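Local coordinates for hydrazine synthase subunit alpha (Candidatus Kuenenia stuttgartiensis, PDB 5C2V), which condenses hydroxylamine with ammonia to give hydrazine, the second half-reaction of the hydrazine synthase complex of anammox bacteria, and carries two c-type hemes, at residues 498-503 with 709-714; 535-540 with 756-761; 677-682 with 688-693. All blocks are in the same frame, centred on the assembly; numbering follows the deposited sequence.

Interaction 1: 498-503 with 709-714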
ATOM      1  N   THR D 498      16.070 -13.047   6.319  1.00 65.21           N
ATOM      2  CA  THR D 498      14.904 -12.180   6.432  1.00 51.51           C
ATOM      3  C   THR D 498      15.318 -10.773   6.849  1.00 45.80           C
ATOM      4  O   THR D 498      16.500 -10.504   7.069  1.00 52.21           O
ATOM      5  CB  THR D 498      13.884 -12.727   7.448  1.00 47.10           C
ATOM      6  OG1 THR D 498      14.331 -12.446   8.781  1.00 47.49           O
ATOM      7  CG2 THR D 498      13.709 -14.229   7.275  1.00 36.00           C
ATOM      8  N   ALA D 499      14.339  -9.882   6.960  1.00 45.68           N
ATOM      9  CA  ALA D 499      14.598  -8.503   7.358  1.00 46.15           C
ATOM     10  C   ALA D 499      14.769  -8.397   8.869  1.00 64.96           C
ATOM     11  O   ALA D 499      15.139  -7.345   9.392  1.00 53.34           O
ATOM     12  CB  ALA D 499      13.475  -7.597   6.884  1.00 33.28           C
ATOM     13  N   PHE D 500      14.497  -9.496   9.566  1.00 53.98           N
ATOM     14  CA  PHE D 500      14.633  -9.543  11.016  1.00 37.30           C
ATOM     15  C   PHE D 500      16.090  -9.725  11.418  1.00 52.73           C
ATOM     16  O   PHE D 500      16.733 -10.699  11.025  1.00 45.35           O
ATOM     17  CB  PHE D 500      13.788 -10.679  11.601  1.00 45.34           C
ATOM     18  CG  PHE D 500      12.306 -10.482  11.442  1.00 62.73           C
ATOM     19  CD1 PHE D 500      11.673 -10.812  10.256  1.00 58.84           C
ATOM     20  CD2 PHE D 500      11.546  -9.979  12.485  1.00 44.49           C
ATOM     21  CE1 PHE D 500      10.309 -10.634  10.108  1.00 51.34           C
ATOM     22  CE2 PHE D 500      10.182  -9.799  12.344  1.00 51.23           C
ATOM     23  CZ  PHE D 500       9.564 -10.127  11.153  1.00 64.45           C
ATOM     24  N   GLN D 501      16.609  -8.787  12.203  1.00 52.24           N
ATOM     25  CA  GLN D 501      17.970  -8.899  12.711  1.00 49.44           C
ATOM     26  C   GLN D 501      18.015  -9.811  13.934  1.00 50.98           C
ATOM     27  O   GLN D 501      16.989 -10.340  14.364  1.00 51.10           O
ATOM     28  CB  GLN D 501      18.539  -7.521  13.048  1.00 52.13           C
ATOM     29  CG  GLN D 501      18.911  -6.698  11.826  1.00 52.55           C
ATOM     30  CD  GLN D 501      19.469  -5.336  12.186  1.00 66.64           C
ATOM     31  OE1 GLN D 501      19.180  -4.796  13.254  1.00 71.80           O
ATOM     32  NE2 GLN D 501      20.281  -4.776  11.296  1.00 56.56           N
ATOM     33  N   GLN D 502      19.211  -9.991  14.485  1.00 48.77           N
ATOM     34  CA  GLN D 502      19.426 -10.928  15.583  1.00 47.82           C
ATOM     35  C   GLN D 502      18.646 -10.549  16.837  1.00 63.11           C
ATOM     36  O   GLN D 502      18.577  -9.379  17.216  1.00 41.02           O
ATOM     37  CB  GLN D 502      20.917 -11.023  15.904  1.00 54.15           C
ATOM     38  CG  GLN D 502      21.767 -11.421  14.714  1.00 58.27           C
ATOM     39  CD  GLN D 502      23.247 -11.222  14.958  1.00 53.81           C
ATOM     40  OE1 GLN D 502      23.704 -10.102  15.183  1.00 55.96           O
ATOM     41  NE2 GLN D 502      24.007 -12.311  14.915  1.00 52.02           N
ATOM     42  N   ARG D 503      18.053 -11.556  17.468  1.00 45.07           N
ATOM     43  CA  ARG D 503      17.250 -11.365  18.667  1.00 48.43           C
ATOM     44  C   ARG D 503      17.179 -12.659  19.468  1.00 51.67           C
ATOM     45  O   ARG D 503      17.561 -13.723  18.980  1.00 45.77           O
ATOM     46  CB  ARG D 503      15.849 -10.869  18.310  1.00 49.68           C
ATOM     47  CG  ARG D 503      15.137 -11.687  17.252  1.00 40.25           C
ATOM     48  CD  ARG D 503      14.020 -10.872  16.631  1.00 36.69           C
ATOM     49  NE  ARG D 503      14.542  -9.722  15.899  1.00 36.02           N
ATOM     50  CZ  ARG D 503      13.797  -8.712  15.462  1.00 39.29           C
ATOM     51  NH1 ARG D 503      12.491  -8.703  15.692  1.00 32.76           N
ATOM     52  NH2 ARG D 503      14.358  -7.708  14.802  1.00 27.93           N
ATOM     53  N   ASN D 709       6.973 -18.403   7.140  1.00 38.47           N
ATOM     54  CA  ASN D 709       6.514 -17.037   7.361  1.00 50.21           C
ATOM     55  C   ASN D 709       7.180 -16.451   8.602  1.00 53.78           C
ATOM     56  O   ASN D 709       6.854 -16.829   9.722  1.00 57.51           O
ATOM     57  CB  ASN D 709       4.990 -16.997   7.503  1.00 56.43           C
ATOM     58  CG  ASN D 709       4.272 -17.370   6.219  1.00 44.74           C
ATOM     59  OD1 ASN D 709       3.706 -16.512   5.541  1.00 58.28           O
ATOM     60  ND2 ASN D 709       4.295 -18.652   5.877  1.00 52.32           N
ATOM     61  N   PRO D 710       8.129 -15.525   8.406  1.00 56.27           N
ATOM     62  CA  PRO D 710       8.857 -14.924   9.529  1.00 46.06           C
ATOM     63  C   PRO D 710       7.943 -14.212  10.528  1.00 49.41           C
ATOM     64  O   PRO D 710       7.069 -13.433  10.147  1.00 44.35           O
ATOM     65  CB  PRO D 710       9.799 -13.936   8.839  1.00 46.91           C
ATOM     66  CG  PRO D 710      10.029 -14.542   7.496  1.00 50.71           C
ATOM     67  CD  PRO D 710       8.703 -15.135   7.109  1.00 56.51           C
ATOM     68  N   SER D 711       8.162 -14.522  11.803  1.00 55.14           N
ATOM     69  CA  SER D 711       7.379 -14.025  12.934  1.00 45.07           C
ATOM     70  C   SER D 711       5.898 -14.393  12.864  1.00 46.76           C
ATOM     71  O   SER D 711       5.073 -13.791  13.551  1.00 48.24           O
ATOM     72  CB  SER D 711       7.524 -12.504  13.050  1.00 48.25           C
ATOM     73  OG  SER D 711       6.692 -11.989  14.078  1.00 55.46           O
ATOM     74  N   ALA D 712       5.561 -15.379  12.038  1.00 56.54           N
ATOM     75  CA  ALA D 712       4.357 -16.169  12.251  1.00 47.70           C
ATOM     76  C   ALA D 712       4.656 -17.632  11.942  1.00 48.18           C
ATOM     77  O   ALA D 712       4.805 -18.003  10.780  1.00 56.68           O
ATOM     78  CB  ALA D 712       3.211 -15.656  11.392  1.00 39.29           C
ATOM     79  N   ALA D 713       4.684 -18.476  12.964  1.00 59.05           N
ATOM     80  CA  ALA D 713       4.909 -19.897  12.741  1.00 45.03           C
ATOM     81  C   ALA D 713       3.596 -20.542  12.339  1.00 46.10           C
ATOM     82  O   ALA D 713       3.558 -21.496  11.565  1.00 43.62           O
ATOM     83  CB  ALA D 713       5.478 -20.557  13.983  1.00 50.26           C
ATOM     84  N   ILE D 714       2.517 -19.984  12.873  1.00 46.92           N
ATOM     85  CA  ILE D 714       1.174 -20.495  12.662  1.00 44.91           C
ATOM     86  C   ILE D 714       0.732 -20.328  11.204  1.00 54.95           C
ATOM     87  O   ILE D 714      -0.159 -21.034  10.732  1.00 48.18           O
ATOM     88  CB  ILE D 714       0.184 -19.786  13.614  1.00 31.04           C
ATOM     89  CG1 ILE D 714      -1.160 -20.516  13.668  1.00 48.35           C
ATOM     90  CG2 ILE D 714       0.022 -18.326  13.228  1.00 31.51           C
ATOM     91  CD1 ILE D 714      -2.155 -19.878  14.613  1.00 37.59           C
TER

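Interaction 2: 535-540 with 756-761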
ATOM      1  N   LYS D 535      -1.160 -23.897  21.495  1.00 58.99           N
ATOM      2  CA  LYS D 535      -0.049 -24.682  20.963  1.00 63.07           C
ATOM      3  C   LYS D 535       1.292 -23.963  21.111  1.00 63.71           C
ATOM      4  O   LYS D 535       2.341 -24.520  20.785  1.00 56.34           O
ATOM      5  CB  LYS D 535      -0.295 -25.038  19.495  1.00 61.91           C
ATOM      6  CG  LYS D 535      -1.408 -26.055  19.297  1.00 60.14           C
ATOM      7  CD  LYS D 535      -1.474 -26.550  17.863  1.00 65.22           C
ATOM      8  CE  LYS D 535      -2.516 -27.647  17.717  1.00 73.07           C
ATOM      9  NZ  LYS D 535      -2.236 -28.799  18.622  1.00 67.57           N
ATOM     10  N   GLY D 536       1.257 -22.730  21.610  1.00 61.93           N
ATOM     11  CA  GLY D 536       2.476 -21.978  21.858  1.00 44.20           C
ATOM     12  C   GLY D 536       2.979 -21.172  20.674  1.00 43.96           C
ATOM     13  O   GLY D 536       4.166 -20.856  20.594  1.00 54.45           O
ATOM     14  N   MET D 537       2.081 -20.833  19.756  1.00 54.94           N
ATOM     15  CA  MET D 537       2.460 -20.096  18.554  1.00 55.76           C
ATOM     16  C   MET D 537       1.907 -18.674  18.571  1.00 46.42           C
ATOM     17  O   MET D 537       0.850 -18.418  19.147  1.00 39.08           O
ATOM     18  CB  MET D 537       1.978 -20.836  17.305  1.00 47.39           C
ATOM     19  CG  MET D 537       2.512 -22.256  17.189  1.00 49.35           C
ATOM     20  SD  MET D 537       1.923 -23.121  15.722  1.00 51.34           S
ATOM     21  CE  MET D 537       0.158 -23.119  16.017  1.00 57.44           C
ATOM     22  N   SER D 538       2.621 -17.751  17.932  1.00 31.65           N
ATOM     23  CA  SER D 538       2.225 -16.348  17.948  1.00 37.31           C
ATOM     24  C   SER D 538       1.050 -16.072  17.015  1.00 56.13           C
ATOM     25  O   SER D 538       1.135 -16.288  15.806  1.00 49.30           O
ATOM     26  CB  SER D 538       3.410 -15.459  17.563  1.00 28.05           C
ATOM     27  OG  SER D 538       3.018 -14.102  17.455  1.00 44.91           O
ATOM     28  N   VAL D 539      -0.046 -15.589  17.592  1.00 53.24           N
ATOM     29  CA  VAL D 539      -1.212 -15.174  16.822  1.00 40.30           C
ATOM     30  C   VAL D 539      -1.007 -13.765  16.277  1.00 42.66           C
ATOM     31  O   VAL D 539      -1.355 -13.467  15.134  1.00 55.15           O
ATOM     32  CB  VAL D 539      -2.496 -15.220  17.676  1.00 40.59           C
ATOM     33  CG1 VAL D 539      -3.700 -14.775  16.858  1.00 57.42           C
ATOM     34  CG2 VAL D 539      -2.714 -16.623  18.225  1.00 33.59           C
ATOM     35  N   GLN D 540      -0.437 -12.901  17.110  1.00 41.58           N
ATOM     36  CA  GLN D 540      -0.172 -11.521  16.728  1.00 31.74           C
ATOM     37  C   GLN D 540       1.142 -11.049  17.341  1.00 53.47           C
ATOM     38  O   GLN D 540       1.437 -11.336  18.502  1.00 60.72           O
ATOM     39  CB  GLN D 540      -1.327 -10.616  17.165  1.00 32.17           C
ATOM     40  CG  GLN D 540      -1.271  -9.197  16.622  1.00 40.75           C
ATOM     41  CD  GLN D 540      -2.535  -8.414  16.930  1.00 40.80           C
ATOM     42  OE1 GLN D 540      -3.461  -8.930  17.555  1.00 34.75           O
ATOM     43  NE2 GLN D 540      -2.581  -7.161  16.487  1.00 45.34           N
ATOM     44  N   ALA D 756      11.057 -26.133  18.780  1.00 39.09           N
ATOM     45  CA  ALA D 756      12.292 -25.402  18.526  1.00 40.69           C
ATOM     46  C   ALA D 756      12.194 -24.740  17.161  1.00 51.25           C
ATOM     47  O   ALA D 756      12.578 -23.580  16.990  1.00 45.46           O
ATOM     48  CB  ALA D 756      13.499 -26.320  18.600  1.00 26.40           C
ATOM     49  N   ILE D 757      11.668 -25.482  16.190  1.00 50.92           N
ATOM     50  CA  ILE D 757      11.426 -24.921  14.863  1.00 46.50           C
ATOM     51  C   ILE D 757      10.404 -23.783  14.936  1.00 53.78           C
ATOM     52  O   ILE D 757      10.594 -22.724  14.326  1.00 44.26           O
ATOM     53  CB  ILE D 757      10.934 -25.998  13.876  1.00 55.32           C
ATOM     54  CG1 ILE D 757      11.994 -27.087  13.708  1.00 46.45           C
ATOM     55  CG2 ILE D 757      10.595 -25.377  12.530  1.00 47.27           C
ATOM     56  CD1 ILE D 757      11.601 -28.179  12.740  1.00 54.93           C
ATOM     57  N   VAL D 758       9.330 -24.005  15.691  1.00 41.23           N
ATOM     58  CA  VAL D 758       8.304 -22.984  15.896  1.00 37.06           C
ATOM     59  C   VAL D 758       8.899 -21.693  16.457  1.00 42.02           C
ATOM     60  O   VAL D 758       8.643 -20.602  15.939  1.00 47.49           O
ATOM     61  CB  VAL D 758       7.195 -23.480  16.847  1.00 53.68           C
ATOM     62  CG1 VAL D 758       6.237 -22.347  17.188  1.00 32.62           C
ATOM     63  CG2 VAL D 758       6.447 -24.652  16.229  1.00 37.05           C
ATOM     64  N   GLU D 759       9.697 -21.828  17.513  1.00 46.53           N
ATOM     65  CA  GLU D 759      10.376 -20.692  18.124  1.00 48.24           C
ATOM     66  C   GLU D 759      11.291 -19.992  17.130  1.00 47.58           C
ATOM     67  O   GLU D 759      11.320 -18.761  17.063  1.00 38.28           O
ATOM     68  CB  GLU D 759      11.186 -21.136  19.344  1.00 56.75           C
ATOM     69  CG  GLU D 759      10.358 -21.363  20.593  1.00 57.03           C
ATOM     70  CD  GLU D 759      11.213 -21.702  21.799  1.00 58.00           C
ATOM     71  OE1 GLU D 759      12.235 -22.401  21.628  1.00 58.51           O
ATOM     72  OE2 GLU D 759      10.867 -21.263  22.916  1.00 62.20           O
ATOM     73  N   TRP D 760      12.037 -20.783  16.365  1.00 50.92           N
ATOM     74  CA  TRP D 760      12.941 -20.243  15.356  1.00 50.79           C
ATOM     75  C   TRP D 760      12.197 -19.371  14.352  1.00 54.36           C
ATOM     76  O   TRP D 760      12.635 -18.265  14.038  1.00 47.99           O
ATOM     77  CB  TRP D 760      13.672 -21.371  14.626  1.00 50.40           C
ATOM     78  CG  TRP D 760      14.417 -20.908  13.411  1.00 60.67           C
ATOM     79  CD1 TRP D 760      15.471 -20.041  13.374  1.00 61.60           C
ATOM     80  CD2 TRP D 760      14.167 -21.293  12.054  1.00 63.38           C
ATOM     81  NE1 TRP D 760      15.889 -19.860  12.078  1.00 45.10           N
ATOM     82  CE2 TRP D 760      15.105 -20.618  11.249  1.00 62.10           C
ATOM     83  CE3 TRP D 760      13.240 -22.142  11.442  1.00 51.98           C
ATOM     84  CZ2 TRP D 760      15.143 -20.765   9.863  1.00 58.33           C
ATOM     85  CZ3 TRP D 760      13.280 -22.288  10.068  1.00 40.86           C
ATOM     86  CH2 TRP D 760      14.224 -21.603   9.293  1.00 55.40           C
ATOM     87  N   ILE D 761      11.065 -19.866  13.860  1.00 48.36           N
ATOM     88  CA  ILE D 761      10.276 -19.116  12.889  1.00 50.71           C
ATOM     89  C   ILE D 761       9.654 -17.863  13.507  1.00 49.80           C
ATOM     90  O   ILE D 761       9.680 -16.787  12.905  1.00 45.02           O
ATOM     91  CB  ILE D 761       9.167 -19.989  12.277  1.00 42.79           C
ATOM     92  CG1 ILE D 761       9.782 -21.182  11.544  1.00 42.42           C
ATOM     93  CG2 ILE D 761       8.309 -19.177  11.326  1.00 39.88           C
ATOM     94  CD1 ILE D 761       8.775 -22.029  10.803  1.00 40.70           C
TER

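Interaction 3: 677-682 with 688-693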
ATOM      1  N   VAL D 677      26.286 -22.625   0.708  1.00 55.84           N
ATOM      2  CA  VAL D 677      25.905 -22.634  -0.698  1.00 46.77           C
ATOM      3  C   VAL D 677      26.101 -21.252  -1.313  1.00 43.73           C
ATOM      4  O   VAL D 677      25.540 -20.267  -0.836  1.00 61.69           O
ATOM      5  CB  VAL D 677      24.440 -23.071  -0.886  1.00 48.94           C
ATOM      6  CG1 VAL D 677      24.048 -22.997  -2.354  1.00 50.02           C
ATOM      7  CG2 VAL D 677      24.231 -24.476  -0.343  1.00 45.16           C
ATOM      8  N   SER D 678      26.901 -21.186  -2.372  1.00 50.53           N
ATOM      9  CA  SER D 678      27.162 -19.920  -3.044  1.00 49.26           C
ATOM     10  C   SER D 678      25.985 -19.509  -3.923  1.00 48.25           C
ATOM     11  O   SER D 678      25.569 -20.254  -4.809  1.00 49.44           O
ATOM     12  CB  SER D 678      28.439 -20.011  -3.882  1.00 49.00           C
ATOM     13  OG  SER D 678      28.723 -18.774  -4.513  1.00 64.34           O
ATOM     14  N   VAL D 679      25.451 -18.320  -3.665  1.00 44.99           N
ATOM     15  CA  VAL D 679      24.349 -17.784  -4.454  1.00 38.40           C
ATOM     16  C   VAL D 679      24.697 -16.389  -4.958  1.00 46.93           C
ATOM     17  O   VAL D 679      24.888 -15.467  -4.164  1.00 58.46           O
ATOM     18  CB  VAL D 679      23.042 -17.722  -3.640  1.00 46.81           C
ATOM     19  CG1 VAL D 679      21.929 -17.099  -4.470  1.00 23.91           C
ATOM     20  CG2 VAL D 679      22.647 -19.113  -3.158  1.00 37.37           C
ATOM     21  N   ASP D 680      24.778 -16.249  -6.280  1.00 58.14           N
ATOM     22  CA  ASP D 680      25.177 -14.997  -6.923  1.00 52.89           C
ATOM     23  C   ASP D 680      26.531 -14.507  -6.415  1.00 54.45           C
ATOM     24  O   ASP D 680      26.735 -13.309  -6.216  1.00 64.54           O
ATOM     25  CB  ASP D 680      24.112 -13.915  -6.712  1.00 53.20           C
ATOM     26  CG  ASP D 680      22.870 -14.148  -7.551  1.00 80.82           C
ATOM     27  OD1 ASP D 680      22.732 -13.491  -8.605  1.00 91.93           O
ATOM     28  OD2 ASP D 680      22.032 -14.987  -7.157  1.00 73.88           O
ATOM     29  N   GLY D 681      27.452 -15.443  -6.208  1.00 50.72           N
ATOM     30  CA  GLY D 681      28.800 -15.112  -5.785  1.00 67.84           C
ATOM     31  C   GLY D 681      28.936 -14.848  -4.298  1.00 69.81           C
ATOM     32  O   GLY D 681      29.929 -14.272  -3.851  1.00 78.61           O
ATOM     33  N   ILE D 682      27.935 -15.260  -3.527  1.00 59.55           N
ATOM     34  CA  ILE D 682      27.964 -15.083  -2.078  1.00 52.16           C
ATOM     35  C   ILE D 682      27.533 -16.355  -1.353  1.00 53.96           C
ATOM     36  O   ILE D 682      26.417 -16.838  -1.539  1.00 58.69           O
ATOM     37  CB  ILE D 682      27.056 -13.919  -1.631  1.00 49.91           C
ATOM     38  CG1 ILE D 682      27.580 -12.590  -2.177  1.00 54.47           C
ATOM     39  CG2 ILE D 682      26.969 -13.865  -0.114  1.00 53.80           C
ATOM     40  CD1 ILE D 682      26.755 -11.391  -1.766  1.00 58.64           C
ATOM     41  N   ALA D 688      19.689 -26.284   3.455  1.00 52.30           N
ATOM     42  CA  ALA D 688      18.402 -26.353   4.138  1.00 43.22           C
ATOM     43  C   ALA D 688      17.826 -24.964   4.399  1.00 43.67           C
ATOM     44  O   ALA D 688      16.627 -24.737   4.221  1.00 57.11           O
ATOM     45  CB  ALA D 688      18.540 -27.122   5.443  1.00 49.10           C
ATOM     46  N   TYR D 689      18.683 -24.036   4.815  1.00 43.86           N
ATOM     47  CA  TYR D 689      18.248 -22.673   5.094  1.00 47.66           C
ATOM     48  C   TYR D 689      17.794 -21.976   3.818  1.00 39.62           C
ATOM     49  O   TYR D 689      16.760 -21.308   3.801  1.00 50.19           O
ATOM     50  CB  TYR D 689      19.366 -21.869   5.763  1.00 41.50           C
ATOM     51  CG  TYR D 689      18.922 -20.508   6.253  1.00 39.52           C
ATOM     52  CD1 TYR D 689      19.047 -19.380   5.451  1.00 43.64           C
ATOM     53  CD2 TYR D 689      18.374 -20.352   7.520  1.00 47.79           C
ATOM     54  CE1 TYR D 689      18.640 -18.136   5.896  1.00 38.80           C
ATOM     55  CE2 TYR D 689      17.965 -19.113   7.974  1.00 41.80           C
ATOM     56  CZ  TYR D 689      18.099 -18.009   7.159  1.00 42.69           C
ATOM     57  OH  TYR D 689      17.692 -16.774   7.609  1.00 40.42           O
ATOM     58  N   ASN D 690      18.575 -22.130   2.753  1.00 56.94           N
ATOM     59  CA  ASN D 690      18.224 -21.557   1.458  1.00 45.71           C
ATOM     60  C   ASN D 690      16.907 -22.118   0.936  1.00 45.47           C
ATOM     61  O   ASN D 690      16.104 -21.395   0.345  1.00 45.19           O
ATOM     62  CB  ASN D 690      19.336 -21.808   0.437  1.00 30.02           C
ATOM     63  CG  ASN D 690      20.512 -20.868   0.613  1.00 44.52           C
ATOM     64  OD1 ASN D 690      20.465 -19.712   0.189  1.00 41.33           O
ATOM     65  ND2 ASN D 690      21.578 -21.360   1.233  1.00 49.88           N
ATOM     66  N   SER D 691      16.690 -23.408   1.165  1.00 34.92           N
ATOM     67  CA  SER D 691      15.459 -24.063   0.742  1.00 41.89           C
ATOM     68  C   SER D 691      14.253 -23.535   1.514  1.00 48.35           C
ATOM     69  O   SER D 691      13.256 -23.127   0.920  1.00 58.49           O
ATOM     70  CB  SER D 691      15.567 -25.579   0.923  1.00 27.77           C
ATOM     71  OG  SER D 691      16.596 -26.120   0.112  1.00 50.97           O
ATOM     72  N   LEU D 692      14.356 -23.535   2.840  1.00 48.80           N
ATOM     73  CA  LEU D 692      13.231 -23.179   3.699  1.00 43.94           C
ATOM     74  C   LEU D 692      12.841 -21.703   3.609  1.00 38.57           C
ATOM     75  O   LEU D 692      11.689 -21.347   3.849  1.00 41.53           O
ATOM     76  CB  LEU D 692      13.549 -23.545   5.150  1.00 44.56           C
ATOM     77  CG  LEU D 692      13.628 -25.046   5.437  1.00 44.29           C
ATOM     78  CD1 LEU D 692      14.199 -25.310   6.822  1.00 34.49           C
ATOM     79  CD2 LEU D 692      12.256 -25.686   5.286  1.00 28.10           C
ATOM     80  N   LEU D 693      13.799 -20.849   3.265  1.00 34.72           N
ATOM     81  CA  LEU D 693      13.549 -19.411   3.195  1.00 33.72           C
ATOM     82  C   LEU D 693      13.200 -18.941   1.782  1.00 48.41           C
ATOM     83  O   LEU D 693      13.055 -17.742   1.539  1.00 49.61           O
ATOM     84  CB  LEU D 693      14.758 -18.633   3.722  1.00 35.40           C
ATOM     85  CG  LEU D 693      14.818 -18.392   5.236  1.00 43.72           C
ATOM     86  CD1 LEU D 693      13.574 -17.656   5.711  1.00 31.30           C
ATOM     87  CD2 LEU D 693      15.002 -19.689   6.014  1.00 37.49           C
TER

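Interaction 1: 498-503 with 709-714
The Phe500 side chain crosses that of Pro710 at about a right angle, and the far end of the ring meets Pro710 and Ser711. Its CE1 lies 3.6 Å from Pro710 CB, and its CZ reaches Ser711 CB at 3.7 Å; both carbons approach the ring obliquely. Beside the ring, the side chains of Thr498 and Pro710 run antiparallel alongside each other, with Thr498 CG2 3.7 Å from Pro710 CG. Thr498 places OG1 between its own backbone N and carbonyl carbon (chi1 78°), where it accepts the N-H of Phe500 at 3.1 Å in an ST turn and sits at the ring edge, in plane. The guanidinium of Arg503 has Phe500 CD2 against one face, while its NE donates to Gln501 O at 3.0 Å, an oxygen lying 25° out of the guanidinium plane. In 709-714, Pro710 and Ser711 are the two central residues of a type II turn, closed by Ala712 N to Asn709 O. No hydrogen bond links the two loops; middle-domain and cytochrome c-like portions meet here through buried carbon surfaces, while the hydroxyls find partners away from the interface, Thr498 in Phe500 N and Gly764, Ser711 in Thr541.

Interaction 2: 535-540 with 756-761
With chi1 at -58°, Met537 sets CG beside its own backbone N and anti to the carbonyl carbon; on the helix, Val758 has CG1 anti to its N (chi1 173°), and these two carbons meet at 3.7 Å. The side chains cross at about a right angle, with one methyl of the valine against the first methylene beyond CB of the methionine. Farther along, the methionine bends at chi3. Its side chain also packs on Val719 of helix 717-722. The backbones run closest at this same pair, Met537 CA being 7.0 Å from Val758 CA. One residue earlier, the carbonyl O of Gly536 comes to 4.3 Å from Val758 CG1, a loose approach with no polar bond in it. That oxygen is instead gripped by two donors outside the pair of segments, Tyr755 OH and Arg463 NH2. Gly536 itself takes a positive phi of 88°.

Segment 756-761 of helix 751-762 is regular, with Trp760 N bonded to Ala756 O at 2.9 Å. Glu759 turns away from the loop and forms a salt bridge with Arg642, with Tyr508 OH as a second partner of the same carboxylate oxygen. Ile757 lies on helix 717-722 and helix 646-657, so the helix has its valine toward the loop before strand 538-541 and its isoleucine among other helices. The contact is plain apolar packing: helix 751-762 of the cytochrome c-like part rests against the loop that leads into outer strand 538-541 of the middle domain's antiparallel sheet, at the interface of the two heme-binding domains.

Interaction 3: 677-682 with 688-693
Asn690 lays its amide against two valines at and just before the neighbouring hairpin, its ND2 4.0 Å from Val677 CB and its OD1 4.0 Å from Val679 CG2. The two ends of the one flat group thus serve different valines, while the side chains of Asn690 and Val679 lie alongside, pointing opposite ways. A chi1 of -78° holds Asn690 CG beside the backbone N, and the amide leaves the helix toward Val677 and Val679, whose side chains start on the same face of the chain; Ser678 between them turns away. Carbon meets polar atoms here without any hydrogen bond across the contact. The amide is satisfied elsewhere: ND2 donates to Ser686 O, one turn back, and OD1 accepts from His485 NE2, an arrangement that would fix the rotation of the group. Val679 also touches His485. The hairpin is closed by two backbone bonds, Val679 N to Ile682 O at 2.8 Å and Ile682 N to Val679 O at 3.1 Å, with Asp680 and Gly681, both of positive phi, at its tip. This is a short, weakly bonded two-residue beta hairpin with a type I' turn, folded back on the helix that follows it within the cytochrome c-like part.

In the fold
Interactions 1 and 2 both join the middle domain to the cytochrome c-like part, and their segments alternate along the chain. Their centres are about 10 Å apart and they touch directly: Ser711 N probably bonds Ile761 O at 2.9 Å, and Ala713 packs on helix 751-762. Interaction 3, local to the C-terminal part, lies about 17 Å from interaction 1 and about 24 Å from interaction 2, centre to centre. Trp760 of helix 751-762 packs on Tyr689 and Leu693, and Thr498 CG2 touches Leu693 CD1 at 3.8 Å. Phe500 is about 9 Å from a heme c, side chain to ligand, and Gln540 lines the pocket of the middle-domain heme, whose iron Tyr564 ligates.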